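Long-range contacts in dehydrogenase (Chromobacterium violaceum, PDB 3Q2I), which probably oxidises a UDP-linked N-acetylglucosaminuronic acid with NAD as cofactor, a step toward 2,3-diacetamido-2,3-dideoxy-D-mannuronic acid: residues K13-L18 / D75-I80; A36-L41 / V311-R316; E207-Y212 / I336-S341. All blocks are in the same frame, centred on the assembly; numbering follows the deposited sequence.

Contact 1 of 3, residues K13-L18 / D75-I80; sequences KIRFAL and DADIVI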
# COMPACT_ATOMS: atom_id res chain seq x y z
N LYS A 13 -57.19 8.49 14.43
CA LYS A 13 -56.20 8.76 13.40
C LYS A 13 -54.80 8.54 13.99
O LYS A 13 -54.59 8.70 15.20
CB LYS A 13 -56.38 10.20 12.91
CG LYS A 13 -57.69 10.42 12.14
CD LYS A 13 -58.02 11.90 12.07
CE LYS A 13 -59.32 12.15 11.30
NZ LYS A 13 -59.58 13.61 11.16
N ILE A 14 -53.86 8.15 13.14
CA ILE A 14 -52.43 8.25 13.50
C ILE A 14 -51.97 9.70 13.67
O ILE A 14 -52.30 10.57 12.87
CB ILE A 14 -51.54 7.61 12.40
CG1 ILE A 14 -52.15 6.28 11.92
CG2 ILE A 14 -50.10 7.47 12.92
CD1 ILE A 14 -52.30 5.24 13.05
N ARG A 15 -51.19 9.95 14.72
CA ARG A 15 -50.75 11.28 15.05
C ARG A 15 -49.30 11.49 14.61
O ARG A 15 -48.46 10.64 14.91
CB ARG A 15 -50.94 11.51 16.54
CG ARG A 15 -52.44 11.35 16.89
CD ARG A 15 -52.68 11.50 18.36
NE ARG A 15 -52.34 10.32 19.14
CZ ARG A 15 -52.70 10.15 20.41
NH1 ARG A 15 -53.41 11.09 21.01
NH2 ARG A 15 -52.35 9.05 21.07
N PHE A 16 -49.07 12.59 13.91
CA PHE A 16 -47.71 12.98 13.43
C PHE A 16 -47.22 14.26 14.10
O PHE A 16 -47.98 15.20 14.36
CB PHE A 16 -47.78 13.16 11.93
CG PHE A 16 -47.91 11.87 11.15
CD1 PHE A 16 -46.78 11.18 10.72
CD2 PHE A 16 -49.16 11.28 10.93
CE1 PHE A 16 -46.91 10.00 10.02
CE2 PHE A 16 -49.29 10.10 10.23
CZ PHE A 16 -48.17 9.44 9.79
N ALA A 17 -45.91 14.35 14.37
CA ALA A 17 -45.31 15.63 14.70
C ALA A 17 -44.21 15.85 13.65
O ALA A 17 -43.72 14.86 13.04
CB ALA A 17 -44.71 15.63 16.09
N LEU A 18 -43.90 17.11 13.36
CA LEU A 18 -42.87 17.36 12.36
C LEU A 18 -41.84 18.39 12.81
O LEU A 18 -42.17 19.41 13.41
CB LEU A 18 -43.49 17.76 11.02
CG LEU A 18 -42.63 18.24 9.83
CD1 LEU A 18 -43.18 17.82 8.52
CD2 LEU A 18 -42.22 19.71 9.86
N ASP A 75 -48.11 13.91 21.85
CA ASP A 75 -48.40 12.48 21.90
C ASP A 75 -48.50 11.95 20.48
O ASP A 75 -49.35 11.12 20.13
CB ASP A 75 -49.62 12.19 22.79
CG ASP A 75 -50.90 12.80 22.26
OD1 ASP A 75 -50.87 13.64 21.34
OD2 ASP A 75 -51.98 12.38 22.74
N ALA A 76 -47.63 12.46 19.62
CA ALA A 76 -47.60 11.93 18.26
C ALA A 76 -47.17 10.47 18.32
O ALA A 76 -46.45 10.09 19.25
CB ALA A 76 -46.60 12.74 17.39
N ASP A 77 -47.61 9.68 17.35
CA ASP A 77 -47.13 8.31 17.16
C ASP A 77 -45.75 8.36 16.46
O ASP A 77 -44.86 7.58 16.80
CB ASP A 77 -48.12 7.56 16.27
CG ASP A 77 -49.48 7.37 16.94
OD1 ASP A 77 -49.47 6.83 18.05
OD2 ASP A 77 -50.49 7.82 16.38
N ILE A 78 -45.64 9.22 15.46
CA ILE A 78 -44.44 9.35 14.62
C ILE A 78 -43.95 10.80 14.58
O ILE A 78 -44.74 11.74 14.50
CB ILE A 78 -44.80 8.96 13.20
CG1 ILE A 78 -45.15 7.48 13.23
CG2 ILE A 78 -43.64 9.38 12.19
CD1 ILE A 78 -45.74 6.93 11.96
N VAL A 79 -42.63 10.99 14.63
CA VAL A 79 -42.00 12.31 14.57
C VAL A 79 -41.28 12.34 13.24
O VAL A 79 -40.52 11.41 12.93
CB VAL A 79 -40.99 12.59 15.70
CG1 VAL A 79 -40.33 13.98 15.53
CG2 VAL A 79 -41.70 12.61 17.07
N ILE A 80 -41.57 13.34 12.42
CA ILE A 80 -41.09 13.41 11.04
C ILE A 80 -39.90 14.37 11.05
O ILE A 80 -39.98 15.47 11.64
CB ILE A 80 -42.15 14.02 10.13
CG1 ILE A 80 -43.43 13.17 10.13
CG2 ILE A 80 -41.62 14.18 8.73
CD1 ILE A 80 -44.71 14.01 9.91
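Phe16, Ala17 and Leu18 pair in parallel with Ile78, Val79 and Ile80 in the six-stranded sheet of the Rossmann fold, where strand 14-19 neighbours strand 78-81. Backbone bonds alternate across the pair: Ala17 N gives to Ile78 O at 2.9 Å, and Ile80 N gives to Ala17 O at 2.7 Å. The packing is tight on the face that carries Phe16, Ile78 and Ile80. CD1 of Ile80 comes obliquely to the Phe16 ring, 3.6 Å from its CD1. Ile78 lies alongside the ring and points the same way. Helix 25-34 and helix 304-315 cover this face, and Tyr308 meets the Phe16 ring. On the other face Ala17 CB meets Ala76 CB at 3.7 Å. The strand start is polar and nearer solvent: Arg15 is partly exposed and Asp75 exposed. A turn about CG-CD (chi3 -78°) swings the Arg15 guanidinium over to Asp75 in a salt bridge, Arg15 NH1 to Asp75 OD2 2.6 Å. Arg15 O accepts from both Asp77 N and Ile78 N. Asp77 also holds Arg12 by a salt bridge. Asp77 OD2 takes Arg15 N at 2.8 Å, on the anti side of the carboxylate and somewhat out of its plane, in a nearly straight bond (175°).

Contact 2 of 3, residues A36-L41 / V311-R316; sequences ADRAEL and VIKTMR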
# COMPACT_ATOMS: atom_id res chain seq x y z
N ALA A 36 -56.09 13.02 5.49
CA ALA A 36 -56.67 13.61 6.71
C ALA A 36 -57.69 12.74 7.48
O ALA A 36 -57.92 12.97 8.66
CB ALA A 36 -57.29 14.99 6.42
N ASP A 37 -58.29 11.75 6.84
CA ASP A 37 -59.21 10.86 7.55
C ASP A 37 -58.52 9.80 8.40
O ASP A 37 -59.12 9.29 9.34
CB ASP A 37 -60.17 10.16 6.58
CG ASP A 37 -61.25 11.09 6.03
OD1 ASP A 37 -61.55 12.14 6.65
OD2 ASP A 37 -61.81 10.77 4.96
N ARG A 38 -57.26 9.48 8.08
CA ARG A 38 -56.50 8.42 8.75
C ARG A 38 -55.41 9.02 9.64
O ARG A 38 -54.85 8.36 10.53
CB ARG A 38 -55.86 7.46 7.74
CG ARG A 38 -56.74 6.32 7.23
CD ARG A 38 -55.94 5.26 6.49
NE ARG A 38 -55.39 5.80 5.25
CZ ARG A 38 -54.46 5.23 4.48
NH1 ARG A 38 -54.09 5.87 3.38
NH2 ARG A 38 -53.92 4.04 4.77
N ALA A 39 -55.09 10.28 9.41
CA ALA A 39 -53.89 10.88 9.99
C ALA A 39 -54.10 12.35 10.30
O ALA A 39 -54.75 13.07 9.54
CB ALA A 39 -52.72 10.75 9.00
N GLU A 40 -53.47 12.81 11.37
CA GLU A 40 -53.38 14.24 11.62
C GLU A 40 -52.00 14.70 12.09
O GLU A 40 -51.28 13.97 12.78
CB GLU A 40 -54.41 14.66 12.67
CG GLU A 40 -54.13 14.08 14.05
CD GLU A 40 -55.37 14.09 14.94
OE1 GLU A 40 -55.48 13.19 15.80
OE2 GLU A 40 -56.20 15.01 14.77
N LEU A 41 -51.67 15.93 11.73
CA LEU A 41 -50.45 16.58 12.16
C LEU A 41 -50.77 17.49 13.34
O LEU A 41 -51.46 18.49 13.18
CB LEU A 41 -49.84 17.37 10.99
CG LEU A 41 -48.56 18.13 11.30
CD1 LEU A 41 -47.39 17.16 11.52
CD2 LEU A 41 -48.31 18.94 10.03
N VAL A 311 -46.81 4.15 5.57
CA VAL A 311 -46.47 4.45 6.95
C VAL A 311 -47.74 4.31 7.80
O VAL A 311 -47.70 3.73 8.88
CB VAL A 311 -45.90 5.85 7.08
CG1 VAL A 311 -45.72 6.28 8.52
CG2 VAL A 311 -44.55 5.96 6.30
N ILE A 312 -48.84 4.85 7.27
CA ILE A 312 -50.15 4.70 7.94
C ILE A 312 -50.56 3.25 8.07
O ILE A 312 -50.85 2.83 9.18
CB ILE A 312 -51.22 5.56 7.22
CG1 ILE A 312 -50.94 7.04 7.54
CG2 ILE A 312 -52.67 5.23 7.75
CD1 ILE A 312 -51.54 7.96 6.49
N LYS A 313 -50.54 2.50 6.98
CA LYS A 313 -50.82 1.07 7.05
C LYS A 313 -49.94 0.33 8.04
O LYS A 313 -50.40 -0.51 8.83
CB LYS A 313 -50.78 0.40 5.67
CG LYS A 313 -51.86 0.87 4.71
CD LYS A 313 -51.65 0.22 3.36
CE LYS A 313 -53.00 0.14 2.67
NZ LYS A 313 -52.96 0.82 1.36
N THR A 314 -48.65 0.69 8.10
CA THR A 314 -47.80 -0.00 9.07
C THR A 314 -48.32 0.24 10.47
O THR A 314 -48.35 -0.68 11.30
CB THR A 314 -46.32 0.52 8.94
OG1 THR A 314 -45.86 0.16 7.64
CG2 THR A 314 -45.40 -0.09 10.01
N MET A 315 -48.68 1.48 10.78
CA MET A 315 -49.10 1.84 12.13
C MET A 315 -50.44 1.16 12.49
O MET A 315 -50.70 0.87 13.67
CB MET A 315 -49.23 3.35 12.27
CG MET A 315 -47.91 4.12 12.16
SD MET A 315 -46.56 3.35 13.09
CE MET A 315 -47.01 4.08 14.62
N ARG A 316 -51.17 0.79 11.45
CA ARG A 316 -52.49 0.15 11.63
C ARG A 316 -52.40 -1.36 11.59
O ARG A 316 -53.42 -2.05 11.63
CB ARG A 316 -53.45 0.63 10.56
CG ARG A 316 -53.91 2.02 10.83
CD ARG A 316 -55.33 2.10 11.31
NE ARG A 316 -55.75 3.42 10.87
CZ ARG A 316 -55.83 4.47 11.67
NH1 ARG A 316 -56.17 5.64 11.16
NH2 ARG A 316 -55.63 4.33 12.98
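Arg38 lies over Ile312, with the Ile312 CG2 methyl 3.4 Å from Arg38 NH2 and 3.5 Å from Arg38 CD. Ile312 thus covers one face of the guanidinium. CG of Lys313 stands at the edge of the same group, 3.8 Å from Arg38 NH2. The other branch of Ile312 turns to the sheet, where its CD1 meets Ala39 CB at 3.9 Å. With Ile312 CG2 anti to its backbone N, that methyl faces Arg38, while CG1 carries CD1 toward Ala39. The Arg316 guanidinium approaches the Arg38 backbone, its NH1 3.1 Å from Arg38 O. The next shell fixes the charged ends. Asp309, one turn back on helix 304-315, makes salt bridges to both Arg38 NH1 and Lys313 NZ. Arg316 NH2 is hydrogen-bonded to the carbonyls of Arg12 and Ile9. The contact joins the start of Rossmann strand 39-45 to the end of a helix from the C-terminal alpha/beta part of the chain. Arg38 NH2 and Lys313 NZ are 4.8 Å apart, but the carboxylate they share probably offsets their like charges. The chemistry therefore implies an apolar support under the guanidinium and an ionic anchor at its end.

Contact 3 of 3, residues E207-Y212 / I336-S341; sequences ESVQAY and IAMYLS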
# COMPACT_ATOMS: atom_id res chain seq x y z
N GLU A 207 -20.32 -5.28 -4.59
CA GLU A 207 -19.06 -5.79 -4.06
C GLU A 207 -18.09 -4.65 -3.75
O GLU A 207 -17.60 -4.56 -2.63
CB GLU A 207 -18.39 -6.71 -5.08
CG GLU A 207 -17.13 -7.34 -4.50
CD GLU A 207 -16.58 -8.43 -5.38
OE1 GLU A 207 -15.54 -8.22 -6.02
OE2 GLU A 207 -17.24 -9.48 -5.49
N SER A 208 -17.94 -3.70 -4.70
CA SER A 208 -16.95 -2.62 -4.48
C SER A 208 -17.27 -1.46 -5.43
O SER A 208 -18.01 -1.66 -6.43
CB SER A 208 -15.51 -3.12 -4.62
OG SER A 208 -15.23 -3.53 -5.97
N VAL A 209 -16.70 -0.31 -5.10
CA VAL A 209 -16.80 0.85 -5.99
C VAL A 209 -15.43 1.49 -6.14
O VAL A 209 -14.56 1.38 -5.26
CB VAL A 209 -17.80 1.89 -5.41
CG1 VAL A 209 -19.20 1.28 -5.28
CG2 VAL A 209 -17.30 2.45 -4.07
N GLN A 210 -15.29 2.28 -7.23
CA GLN A 210 -14.12 3.14 -7.44
C GLN A 210 -14.64 4.48 -7.93
O GLN A 210 -15.34 4.51 -8.95
CB GLN A 210 -13.26 2.57 -8.59
CG GLN A 210 -12.73 1.21 -8.25
CD GLN A 210 -12.27 0.41 -9.47
OE1 GLN A 210 -11.49 -0.52 -9.35
NE2 GLN A 210 -12.76 0.78 -10.66
N ALA A 211 -14.36 5.58 -7.24
CA ALA A 211 -15.04 6.84 -7.52
C ALA A 211 -14.08 8.01 -7.72
O ALA A 211 -12.94 7.96 -7.21
CB ALA A 211 -16.12 7.15 -6.48
N TYR A 212 -14.50 9.00 -8.51
CA TYR A 212 -13.85 10.31 -8.56
C TYR A 212 -14.97 11.33 -8.30
O TYR A 212 -16.08 11.16 -8.80
CB TYR A 212 -13.28 10.69 -9.93
CG TYR A 212 -12.10 9.88 -10.42
CD1 TYR A 212 -10.82 10.22 -10.03
CD2 TYR A 212 -12.28 8.90 -11.38
CE1 TYR A 212 -9.75 9.46 -10.47
CE2 TYR A 212 -11.19 8.17 -11.87
CZ TYR A 212 -9.94 8.51 -11.44
OH TYR A 212 -8.84 7.78 -11.85
N ILE A 336 -21.23 6.18 1.32
CA ILE A 336 -20.04 6.37 2.18
C ILE A 336 -18.88 5.63 1.51
O ILE A 336 -17.77 6.23 1.47
CB ILE A 336 -20.26 5.83 3.63
CG1 ILE A 336 -21.37 6.69 4.27
CG2 ILE A 336 -18.96 5.87 4.41
CD1 ILE A 336 -21.01 8.16 4.47
N ALA A 337 -19.12 4.48 0.86
CA ALA A 337 -17.99 3.82 0.17
C ALA A 337 -17.52 4.67 -1.03
O ALA A 337 -16.29 4.79 -1.24
CB ALA A 337 -18.44 2.47 -0.36
N MET A 338 -18.46 5.29 -1.76
CA MET A 338 -18.11 6.16 -2.90
C MET A 338 -17.31 7.36 -2.36
O MET A 338 -16.29 7.73 -2.97
CB MET A 338 -19.36 6.70 -3.64
CG MET A 338 -20.22 5.60 -4.21
SD MET A 338 -21.69 6.41 -4.94
CE MET A 338 -22.44 5.01 -5.74
N TYR A 339 -17.75 7.96 -1.26
CA TYR A 339 -17.02 9.11 -0.67
C TYR A 339 -15.62 8.77 -0.17
O TYR A 339 -14.70 9.52 -0.43
CB TYR A 339 -17.89 9.86 0.35
CG TYR A 339 -18.98 10.74 -0.23
CD1 TYR A 339 -19.13 10.91 -1.60
CD2 TYR A 339 -19.85 11.40 0.64
CE1 TYR A 339 -20.15 11.77 -2.12
CE2 TYR A 339 -20.82 12.28 0.14
CZ TYR A 339 -20.95 12.46 -1.23
OH TYR A 339 -21.92 13.33 -1.76
N LEU A 340 -15.49 7.62 0.49
CA LEU A 340 -14.16 7.17 0.91
C LEU A 340 -13.29 6.89 -0.33
O LEU A 340 -12.11 7.22 -0.35
CB LEU A 340 -14.29 5.90 1.74
CG LEU A 340 -14.89 6.13 3.13
CD1 LEU A 340 -15.29 4.76 3.70
CD2 LEU A 340 -13.88 6.88 4.00
N SER A 341 -13.87 6.26 -1.34
CA SER A 341 -13.07 5.89 -2.53
C SER A 341 -12.61 7.16 -3.25
O SER A 341 -11.44 7.25 -3.66
CB SER A 341 -14.00 5.10 -3.46
OG SER A 341 -13.26 4.85 -4.69
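Ser341 sends its hydroxyl from a helix to a strand amide: Ala211 N donates to Ser341 OG at 2.9 Å, with an angle of 145° at the hydrogen. OG is anti to the Ser341 backbone N (chi1 174°), which turns it to the strand and also brings it 3.4 Å from Gln210 CA. The rest is van der Waals packing of methyls on the helix backbone and side chains. Val209 points its CG2 methyl at the helix backbone, 3.8 Å from Ala337 C, and the same methyl meets Ala337 CB at 3.9 Å. Further along the strand, Ala211 CB rests 3.6 Å from Met338 O. The small side chains of Ala211, Ala337 and Ser341 let helix 325-344 lie close on strand 206-214, with segment axes 6.8 Å apart at closest approach and crossing at -54°. This is a helix packed on the mixed sheet of the C-terminal alpha/beta domain. Gln210 and Tyr212 leave the strand on the side away from the helix and pack against a second subunit, where the Tyr212 hydroxyl bonds to Ser208 of that neighbouring chain. Ser341 OG is also hydrogen-bonded to Arg346 O. The buried hydroxyl therefore links the strand amide to a backbone carbonyl just beyond the helix, satisfying polar groups at an interface otherwise made by packing.

Overall arrangement
Contacts 1 and 2 are neighbours, with centres 9 Å apart, and both reach the parallel Rossmann sheet. Strands 14-19 and 39-45 lie side by side there, and Ile14 N probably bonds to Arg38 O at 2.8 Å. Contact 3 lies on the opposite side of the chain's centre, about 37 Å from contact 1 and 38 Å from contact 2 between centres, on the mixed sheet and its helix 325-344. Along the chain, contact 1 closes before contact 3 opens, while contact 2 alternates with both. Helices 304-315 and 325-344 are consecutive. The first returns to the nucleotide-binding domain and the second packs on the C-terminal sheet, so this late part of the chain contacts both domains and probably helps hold them together.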